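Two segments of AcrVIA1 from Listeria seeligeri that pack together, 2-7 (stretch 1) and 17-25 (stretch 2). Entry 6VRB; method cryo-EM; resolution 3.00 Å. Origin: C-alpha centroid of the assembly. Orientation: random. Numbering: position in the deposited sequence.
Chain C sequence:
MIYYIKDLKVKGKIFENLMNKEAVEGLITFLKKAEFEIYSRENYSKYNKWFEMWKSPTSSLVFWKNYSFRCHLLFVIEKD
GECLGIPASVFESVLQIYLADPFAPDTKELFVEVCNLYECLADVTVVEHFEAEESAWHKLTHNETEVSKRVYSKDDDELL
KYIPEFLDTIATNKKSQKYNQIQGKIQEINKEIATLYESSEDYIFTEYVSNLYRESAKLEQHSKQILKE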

ATOM      1  N   ILE C   2     -23.383  -6.182 -19.978  1.00 36.41           N
ATOM      2  CA  ILE C   2     -22.049  -6.690 -19.693  1.00 36.41           C
ATOM      3  C   ILE C   2     -22.186  -7.681 -18.555  1.00 36.41           C
ATOM      4  O   ILE C   2     -22.529  -7.295 -17.433  1.00 36.41           O
ATOM      5  CB  ILE C   2     -21.062  -5.579 -19.317  1.00 36.41           C
ATOM      6  CG1 ILE C   2     -20.889  -4.604 -20.470  1.00 36.41           C
ATOM      7  CG2 ILE C   2     -19.719  -6.178 -18.955  1.00 36.41           C
ATOM      8  CD1 ILE C   2     -20.139  -3.363 -20.081  1.00 36.41           C
ATOM      9  N   TYR C   3     -21.928  -8.947 -18.838  1.00 34.34           N
ATOM     10  CA  TYR C   3     -22.104 -10.008 -17.863  1.00 34.34           C
ATOM     11  C   TYR C   3     -20.789 -10.221 -17.132  1.00 34.34           C
ATOM     12  O   TYR C   3     -19.902 -10.921 -17.628  1.00 34.34           O
ATOM     13  CB  TYR C   3     -22.578 -11.284 -18.545  1.00 34.34           C
ATOM     14  CG  TYR C   3     -23.907 -11.099 -19.219  1.00 34.34           C
ATOM     15  CD1 TYR C   3     -25.079 -11.069 -18.482  1.00 34.34           C
ATOM     16  CD2 TYR C   3     -23.992 -10.947 -20.592  1.00 34.34           C
ATOM     17  CE1 TYR C   3     -26.296 -10.893 -19.087  1.00 34.34           C
ATOM     18  CE2 TYR C   3     -25.208 -10.773 -21.211  1.00 34.34           C
ATOM     19  CZ  TYR C   3     -26.358 -10.747 -20.452  1.00 34.34           C
ATOM     20  OH  TYR C   3     -27.575 -10.574 -21.066  1.00 34.34           O
ATOM     21  N   TYR C   4     -20.663  -9.599 -15.968  1.00 29.80           N
ATOM     22  CA  TYR C   4     -19.419  -9.630 -15.217  1.00 29.80           C
ATOM     23  C   TYR C   4     -19.781  -9.444 -13.755  1.00 29.80           C
ATOM     24  O   TYR C   4     -20.026  -8.316 -13.328  1.00 29.80           O
ATOM     25  CB  TYR C   4     -18.480  -8.533 -15.689  1.00 29.80           C
ATOM     26  CG  TYR C   4     -17.175  -8.483 -14.945  1.00 29.80           C
ATOM     27  CD1 TYR C   4     -16.154  -9.369 -15.240  1.00 29.80           C
ATOM     28  CD2 TYR C   4     -16.970  -7.558 -13.936  1.00 29.80           C
ATOM     29  CE1 TYR C   4     -14.964  -9.329 -14.557  1.00 29.80           C
ATOM     30  CE2 TYR C   4     -15.786  -7.513 -13.248  1.00 29.80           C
ATOM     31  CZ  TYR C   4     -14.787  -8.398 -13.562  1.00 29.80           C
ATOM     32  OH  TYR C   4     -13.601  -8.354 -12.878  1.00 29.80           O
ATOM     33  N   ILE C   5     -19.838 -10.542 -12.997  1.00 26.93           N
ATOM     34  CA  ILE C   5     -20.069 -10.504 -11.560  1.00 26.93           C
ATOM     35  C   ILE C   5     -18.925 -11.306 -10.953  1.00 26.93           C
ATOM     36  O   ILE C   5     -18.216 -12.029 -11.652  1.00 26.93           O
ATOM     37  CB  ILE C   5     -21.450 -11.083 -11.157  1.00 26.93           C
ATOM     38  CG1 ILE C   5     -22.549 -10.614 -12.101  1.00 26.93           C
ATOM     39  CG2 ILE C   5     -21.910 -10.520  -9.842  1.00 26.93           C
ATOM     40  CD1 ILE C   5     -23.862 -11.328 -11.931  1.00 26.93           C
ATOM     41  N   LYS C   6     -18.600 -10.979  -9.703  1.00 29.87           N
ATOM     42  CA  LYS C   6     -17.502 -11.672  -8.979  1.00 29.87           C
ATOM     43  C   LYS C   6     -18.033 -13.000  -8.433  1.00 29.87           C
ATOM     44  O   LYS C   6     -19.265 -13.172  -8.414  1.00 29.87           O
ATOM     45  CB  LYS C   6     -16.904 -10.761  -7.902  1.00 29.87           C
ATOM     46  CG  LYS C   6     -15.484 -11.114  -7.481  1.00 29.87           C
ATOM     47  CD  LYS C   6     -14.683  -9.916  -7.028  1.00 29.87           C
ATOM     48  CE  LYS C   6     -14.264  -9.016  -8.171  1.00 29.87           C
ATOM     49  NZ  LYS C   6     -13.177  -9.623  -8.975  1.00 29.87           N
ATOM     50  N   ASP C   7     -17.148 -13.919  -8.037  1.00 33.84           N
ATOM     51  CA  ASP C   7     -17.646 -15.216  -7.514  1.00 33.84           C
ATOM     52  C   ASP C   7     -18.530 -14.913  -6.303  1.00 33.84           C
ATOM     53  O   ASP C   7     -18.078 -14.171  -5.416  1.00 33.84           O
ATOM     54  CB  ASP C   7     -16.492 -16.142  -7.129  1.00 33.84           C
ATOM     55  CG  ASP C   7     -15.765 -16.736  -8.320  1.00 33.84           C
ATOM     56  OD1 ASP C   7     -16.020 -16.276  -9.449  1.00 33.84           O
ATOM     57  OD2 ASP C   7     -14.948 -17.654  -8.109  1.00 33.84           O
ATOM     58  N   ASN C  17     -17.060 -18.034 -12.366  1.00 39.17           N
ATOM     59  CA  ASN C  17     -16.923 -17.735 -13.816  1.00 39.17           C
ATOM     60  C   ASN C  17     -18.213 -17.096 -14.336  1.00 39.17           C
ATOM     61  O   ASN C  17     -18.677 -17.508 -15.414  1.00 39.17           O
ATOM     62  CB  ASN C  17     -16.544 -18.973 -14.633  1.00 39.17           C
ATOM     63  CG  ASN C  17     -15.541 -19.859 -13.928  1.00 39.17           C
ATOM     64  OD1 ASN C  17     -14.776 -19.393 -13.087  1.00 39.17           O
ATOM     65  ND2 ASN C  17     -15.541 -21.140 -14.257  1.00 39.17           N
ATOM     66  N   LEU C  18     -18.783 -16.154 -13.579  1.00 34.14           N
ATOM     67  CA  LEU C  18     -20.028 -15.475 -14.022  1.00 34.14           C
ATOM     68  C   LEU C  18     -19.639 -14.343 -14.973  1.00 34.14           C
ATOM     69  O   LEU C  18     -19.932 -13.182 -14.651  1.00 34.14           O
ATOM     70  CB  LEU C  18     -20.746 -14.905 -12.795  1.00 30.00           C
ATOM     71  CG  LEU C  18     -21.176 -15.922 -11.742  1.00 30.00           C
ATOM     72  CD1 LEU C  18     -21.528 -15.230 -10.435  1.00 30.00           C
ATOM     73  CD2 LEU C  18     -22.347 -16.752 -12.239  1.00 30.00           C
ATOM     74  N   MET C  19     -19.026 -14.683 -16.111  1.00 34.74           N
ATOM     75  CA  MET C  19     -18.627 -13.659 -17.114  1.00 34.74           C
ATOM     76  C   MET C  19     -19.292 -13.939 -18.466  1.00 34.74           C
ATOM     77  O   MET C  19     -18.767 -13.455 -19.483  1.00 34.74           O
ATOM     78  CB  MET C  19     -17.106 -13.647 -17.291  1.00 30.00           C
ATOM     79  CG  MET C  19     -16.354 -13.685 -15.979  1.00 30.00           C
ATOM     80  SD  MET C  19     -16.524 -12.142 -15.050  1.00 30.00           S
ATOM     81  CE  MET C  19     -15.448 -12.479 -13.658  1.00 30.00           C
ATOM     82  N   ASN C  20     -20.399 -14.684 -18.475  1.00 37.35           N
ATOM     83  CA  ASN C  20     -21.110 -14.984 -19.747  1.00 37.35           C
ATOM     84  C   ASN C  20     -22.617 -14.802 -19.539  1.00 37.35           C
ATOM     85  O   ASN C  20     -23.035 -14.649 -18.379  1.00 37.35           O
ATOM     86  CB  ASN C  20     -20.744 -16.363 -20.302  1.00 37.35           C
ATOM     87  CG  ASN C  20     -21.447 -17.497 -19.591  1.00 37.35           C
ATOM     88  OD1 ASN C  20     -22.672 -17.505 -19.481  1.00 37.35           O
ATOM     89  ND2 ASN C  20     -20.684 -18.462 -19.108  1.00 37.35           N
ATOM     90  N   LYS C  21     -23.394 -14.825 -20.625  1.00 39.32           N
ATOM     91  CA  LYS C  21     -24.866 -14.628 -20.544  1.00 39.32           C
ATOM     92  C   LYS C  21     -25.544 -15.891 -20.003  1.00 39.32           C
ATOM     93  O   LYS C  21     -26.669 -15.768 -19.485  1.00 39.32           O
ATOM     94  CB  LYS C  21     -25.435 -14.271 -21.920  1.00 39.32           C
ATOM     95  CG  LYS C  21     -26.900 -13.859 -21.926  1.00 39.32           C
ATOM     96  CD  LYS C  21     -27.626 -14.237 -23.198  1.00 39.32           C
ATOM     97  CE  LYS C  21     -29.132 -14.234 -23.043  1.00 39.32           C
ATOM     98  NZ  LYS C  21     -29.771 -13.236 -23.932  1.00 39.32           N
ATOM     99  N   GLU C  22     -24.894 -17.051 -20.123  1.00 42.55           N
ATOM    100  CA  GLU C  22     -25.491 -18.287 -19.644  1.00 42.55           C
ATOM    101  C   GLU C  22     -25.260 -18.521 -18.162  1.00 42.55           C
ATOM    102  O   GLU C  22     -26.106 -19.140 -17.510  1.00 42.55           O
ATOM    103  CB  GLU C  22     -24.955 -19.472 -20.442  1.00 42.55           C
ATOM    104  CG  GLU C  22     -25.368 -19.457 -21.901  1.00 42.55           C
ATOM    105  CD  GLU C  22     -26.863 -19.647 -22.086  1.00 42.55           C
ATOM    106  OE1 GLU C  22     -27.483 -20.369 -21.277  1.00 42.55           O
ATOM    107  OE2 GLU C  22     -27.419 -19.071 -23.043  1.00 42.55           O
ATOM    108  N   ALA C  23     -24.142 -18.051 -17.615  1.00 37.37           N
ATOM    109  CA  ALA C  23     -23.876 -18.248 -16.199  1.00 37.37           C
ATOM    110  C   ALA C  23     -24.523 -17.182 -15.330  1.00 37.37           C
ATOM    111  O   ALA C  23     -24.753 -17.428 -14.144  1.00 37.37           O
ATOM    112  CB  ALA C  23     -22.373 -18.275 -15.949  1.00 37.37           C
ATOM    113  N   VAL C  24     -24.814 -16.009 -15.887  1.00 35.45           N
ATOM    114  CA  VAL C  24     -25.566 -15.007 -15.143  1.00 35.45           C
ATOM    115  C   VAL C  24     -27.030 -15.399 -15.058  1.00 35.45           C
ATOM    116  O   VAL C  24     -27.645 -15.311 -13.990  1.00 35.45           O
ATOM    117  CB  VAL C  24     -25.374 -13.622 -15.784  1.00 35.45           C
ATOM    118  CG1 VAL C  24     -26.280 -12.596 -15.141  1.00 35.45           C
ATOM    119  CG2 VAL C  24     -23.941 -13.187 -15.638  1.00 35.45           C
ATOM    120  N   GLU C  25     -27.604 -15.881 -16.161  1.00 38.42           N
ATOM    121  CA  GLU C  25     -29.019 -16.239 -16.163  1.00 38.42           C
ATOM    122  C   GLU C  25     -29.282 -17.526 -15.399  1.00 38.42           C
ATOM    123  O   GLU C  25     -30.413 -17.768 -14.969  1.00 38.42           O
ATOM    124  CB  GLU C  25     -29.529 -16.351 -17.597  1.00 38.42           C
ATOM    125  CG  GLU C  25     -29.575 -15.020 -18.308  1.00 38.42           C
ATOM    126  CD  GLU C  25     -30.592 -14.077 -17.703  1.00 38.42           C
ATOM    127  OE1 GLU C  25     -31.666 -14.546 -17.271  1.00 38.42           O
ATOM    128  OE2 GLU C  25     -30.309 -12.864 -17.642  1.00 38.42           O
TER

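The apolar centre of this contact is formed by Tyr3 and Ile5 from the first stretch and Leu18 and Val24 from the second. Val24, in the first turn of the helix, points its CA-to-CB bond toward stretch 1, and its CG2 lies 3.7 Å from Tyr3 CD1 and 4.1 Å from Ile5 CD1. The short, beta-branched side chain of Val24 thus puts one methyl in contact with both Tyr3 and Ile5. Leu18 also points toward stretch 1; its CD1 sits 4.2 Å from Ile5 CB and 3.7 Å from Lys6 O. Ile5, Leu18 and Val24 are all buried, as their wholly apolar side chains favour.

Tyr3 gives up the most area to the opposing stretch, 139 Å² of the 575 Å² buried in total. With chi1 at -62° (m), its ring lies against the start of the helix: Lys21 CA stands 3.8 Å from the centroid of the Tyr3 ring, only 11° off the normal, a CH-pi contact over the face. The broad ring covers backbone as well as aliphatic side chain, and Tyr3 OH reaches to 3.5 Å from Lys21 CG.

The backbones are joined by one hydrogen bond, from Ile5 N to Leu18 O (3.1 Å, 165° at the hydrogen), nearly straight. Beside it, Met19 CA approaches Tyr3 O at 3.1 Å, a CA-H...O contact with 136° at the hydrogen. Met19 bends its flexible chain so that its end nears stretch 1, but Met19 SD and Tyr4 CD1, 2.8 Å apart, are modelled too close for the approach to count as evidence of attraction.

At the polar edge, Asp7 OD1 comes within 3.6 Å of Asn17 N without a hydrogen bond. Asn20 turns away and caps the helix: its OD1 accepts from Ala23 N and Glu22 N, both modelled very short at 2.4 Å.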